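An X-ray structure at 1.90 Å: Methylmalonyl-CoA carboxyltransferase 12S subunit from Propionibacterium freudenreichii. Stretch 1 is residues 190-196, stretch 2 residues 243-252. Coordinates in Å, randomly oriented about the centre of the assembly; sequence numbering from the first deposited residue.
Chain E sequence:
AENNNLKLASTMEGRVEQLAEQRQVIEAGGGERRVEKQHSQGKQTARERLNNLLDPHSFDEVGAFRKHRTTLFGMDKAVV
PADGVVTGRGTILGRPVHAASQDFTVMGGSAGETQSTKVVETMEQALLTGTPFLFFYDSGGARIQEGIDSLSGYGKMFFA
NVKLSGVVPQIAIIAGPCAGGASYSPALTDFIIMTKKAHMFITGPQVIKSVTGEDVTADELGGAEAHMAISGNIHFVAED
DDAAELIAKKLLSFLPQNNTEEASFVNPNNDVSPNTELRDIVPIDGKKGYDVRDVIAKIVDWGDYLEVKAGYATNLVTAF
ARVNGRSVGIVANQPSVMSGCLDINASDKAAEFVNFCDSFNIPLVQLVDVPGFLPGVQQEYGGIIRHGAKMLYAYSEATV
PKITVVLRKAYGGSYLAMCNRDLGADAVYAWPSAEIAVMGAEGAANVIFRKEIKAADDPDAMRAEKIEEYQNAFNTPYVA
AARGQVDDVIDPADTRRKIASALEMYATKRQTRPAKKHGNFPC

Stretch 1, residues 190-196: DFIIMTK
Stretch 2 243-252: AAELIAKKLL

Strand 191-195 packs nearly antiparallel against helix 243-252, with N-to-C directions 162° apart and axes approaching to 8.8 Å. The register follows from the CA pairs: F191 CA lies 9.0 Å from L251 CA and I193 CA 6.5 Å from A244 CA, so the strand runs closer to the helix at I193, where the facing residue is a small alanine. I192 to M194 have phi/psi near -114/125, F191 -132/135 and T195 -84/166; F191 and I193 point toward the helix, I192 and M194 away, T195 sideways. The helix, near -65/-42, is held by i to i-4 bonds such as A248 N to A244 O (2.8 Å), and directs A244, I247 and L251 at the strand.

No hydrogen bond crosses the interface; 304 Å² is buried by apolar contact. F191, I193, T195, A244, A248 and L251 are buried, and the single methyl of A244 meets both I193 CG2 and T195 CG2 (3.9 Å each). I193, the most covered residue, is m,t (-64°, 161°); extended chi2 carries CD1 to 3.7 Å from A248 CA and 3.9 Å from I247 CG2 (I247 also m,t). T195 is p (72°). L251, t,p (167°, 65°), uses both methyls: CD2 lies 3.7 Å from F191 CB, and CD1 4.0 Å from the F191 ring centroid, 7° off the normal, a CH-pi contact over one face, with F191 at -61° (m), 93°.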

# COMPACT_ATOMS: atom_id res chain seq x y z
N ASP E 190 -13.63 25.72 3.05
CA ASP E 190 -14.49 25.36 1.92
C ASP E 190 -15.64 26.30 1.62
O ASP E 190 -15.94 26.57 0.45
CB ASP E 190 -15.03 23.96 2.11
CG ASP E 190 -13.92 22.94 2.24
OD1 ASP E 190 -13.88 22.25 3.28
OD2 ASP E 190 -13.08 22.85 1.32
N PHE E 191 -16.30 26.78 2.68
CA PHE E 191 -17.43 27.69 2.53
C PHE E 191 -17.34 28.89 3.43
O PHE E 191 -17.02 28.76 4.61
CB PHE E 191 -18.75 26.98 2.84
CG PHE E 191 -19.03 25.83 1.93
CD1 PHE E 191 -18.66 24.54 2.29
CD2 PHE E 191 -19.62 26.04 0.70
CE1 PHE E 191 -18.88 23.46 1.41
CE2 PHE E 191 -19.84 24.99 -0.18
CZ PHE E 191 -19.46 23.69 0.18
N ILE E 192 -17.63 30.07 2.88
CA ILE E 192 -17.64 31.28 3.68
C ILE E 192 -19.07 31.81 3.82
O ILE E 192 -19.73 32.06 2.81
CB ILE E 192 -16.81 32.42 3.05
CG1 ILE E 192 -15.34 32.01 2.97
CG2 ILE E 192 -16.97 33.69 3.89
CD1 ILE E 192 -14.47 33.03 2.21
N ILE E 193 -19.54 31.95 5.06
CA ILE E 193 -20.86 32.50 5.36
C ILE E 193 -20.52 33.86 5.95
O ILE E 193 -19.77 33.93 6.92
CB ILE E 193 -21.61 31.71 6.45
CG1 ILE E 193 -21.90 30.29 5.95
CG2 ILE E 193 -22.93 32.39 6.77
CD1 ILE E 193 -22.22 29.32 7.08
N MET E 194 -21.06 34.92 5.37
CA MET E 194 -20.77 36.28 5.81
C MET E 194 -22.04 37.02 6.21
O MET E 194 -23.00 37.05 5.44
CB MET E 194 -20.08 37.00 4.65
CG MET E 194 -19.24 38.18 5.03
SD MET E 194 -18.24 38.75 3.64
CE MET E 194 -17.92 40.42 4.28
N THR E 195 -22.07 37.62 7.40
CA THR E 195 -23.26 38.35 7.84
C THR E 195 -23.23 39.77 7.28
O THR E 195 -22.19 40.23 6.79
CB THR E 195 -23.34 38.48 9.37
OG1 THR E 195 -22.35 39.41 9.81
CG2 THR E 195 -23.12 37.13 10.03
N LYS E 196 -24.36 40.46 7.35
CA LYS E 196 -24.43 41.83 6.83
C LYS E 196 -23.74 42.85 7.74
O LYS E 196 -23.66 44.03 7.42
CB LYS E 196 -25.88 42.21 6.53
CG LYS E 196 -26.39 41.51 5.29
CD LYS E 196 -27.77 41.93 4.85
CE LYS E 196 -28.09 41.30 3.49
NZ LYS E 196 -29.43 41.66 2.98
N ALA E 243 -28.97 33.95 11.76
CA ALA E 243 -29.14 33.42 10.41
C ALA E 243 -27.90 32.66 9.95
O ALA E 243 -28.01 31.66 9.23
CB ALA E 243 -29.44 34.56 9.45
N ALA E 244 -26.72 33.15 10.34
CA ALA E 244 -25.47 32.52 9.94
C ALA E 244 -25.35 31.16 10.60
O ALA E 244 -24.86 30.20 9.99
CB ALA E 244 -24.28 33.41 10.32
N GLU E 245 -25.80 31.08 11.85
CA GLU E 245 -25.76 29.84 12.61
C GLU E 245 -26.73 28.82 12.00
O GLU E 245 -26.41 27.64 11.91
CB GLU E 245 -26.08 30.13 14.08
CG GLU E 245 -24.89 30.83 14.77
CD GLU E 245 -25.28 31.86 15.83
OE1 GLU E 245 -24.37 32.61 16.27
OE2 GLU E 245 -26.46 31.92 16.24
N LEU E 246 -27.90 29.29 11.56
CA LEU E 246 -28.86 28.37 10.93
C LEU E 246 -28.29 27.89 9.60
O LEU E 246 -28.41 26.72 9.26
CB LEU E 246 -30.21 29.06 10.69
CG LEU E 246 -31.11 29.28 11.92
CD1 LEU E 246 -32.39 30.04 11.53
CD2 LEU E 246 -31.48 27.91 12.51
N ILE E 247 -27.67 28.79 8.85
CA ILE E 247 -27.09 28.39 7.56
C ILE E 247 -25.96 27.38 7.78
O ILE E 247 -25.86 26.38 7.07
CB ILE E 247 -26.56 29.62 6.76
CG1 ILE E 247 -27.74 30.49 6.31
CG2 ILE E 247 -25.76 29.15 5.55
CD1 ILE E 247 -27.33 31.87 5.79
N ALA E 248 -25.11 27.65 8.77
CA ALA E 248 -24.00 26.74 9.05
C ALA E 248 -24.49 25.32 9.36
O ALA E 248 -23.89 24.35 8.92
CB ALA E 248 -23.16 27.26 10.24
N LYS E 249 -25.57 25.21 10.13
CA LYS E 249 -26.13 23.90 10.48
C LYS E 249 -26.74 23.23 9.26
O LYS E 249 -26.55 22.03 9.06
CB LYS E 249 -27.19 24.04 11.58
CG LYS E 249 -26.67 24.61 12.90
CD LYS E 249 -27.78 24.67 13.96
CE LYS E 249 -27.27 25.31 15.23
NZ LYS E 249 -28.31 25.44 16.30
N LYS E 250 -27.48 23.99 8.47
CA LYS E 250 -28.11 23.45 7.25
C LYS E 250 -27.01 22.93 6.31
O LYS E 250 -27.08 21.81 5.79
CB LYS E 250 -28.93 24.54 6.56
CG LYS E 250 -29.61 24.09 5.26
CD LYS E 250 -30.74 23.13 5.53
CE LYS E 250 -31.46 22.75 4.26
NZ LYS E 250 -32.52 21.77 4.55
N LEU E 251 -25.99 23.75 6.08
CA LEU E 251 -24.88 23.36 5.22
C LEU E 251 -24.19 22.11 5.76
O LEU E 251 -23.93 21.15 5.02
CB LEU E 251 -23.86 24.52 5.12
CG LEU E 251 -22.49 24.21 4.51
CD1 LEU E 251 -22.66 23.83 3.02
CD2 LEU E 251 -21.58 25.44 4.65
N LEU E 252 -23.87 22.11 7.05
CA LEU E 252 -23.21 20.94 7.63
C LEU E 252 -24.02 19.66 7.46
O LEU E 252 -23.44 18.58 7.27
CB LEU E 252 -22.92 21.17 9.11
CG LEU E 252 -22.14 20.08 9.85
CD1 LEU E 252 -20.75 19.91 9.26
CD2 LEU E 252 -22.04 20.47 11.33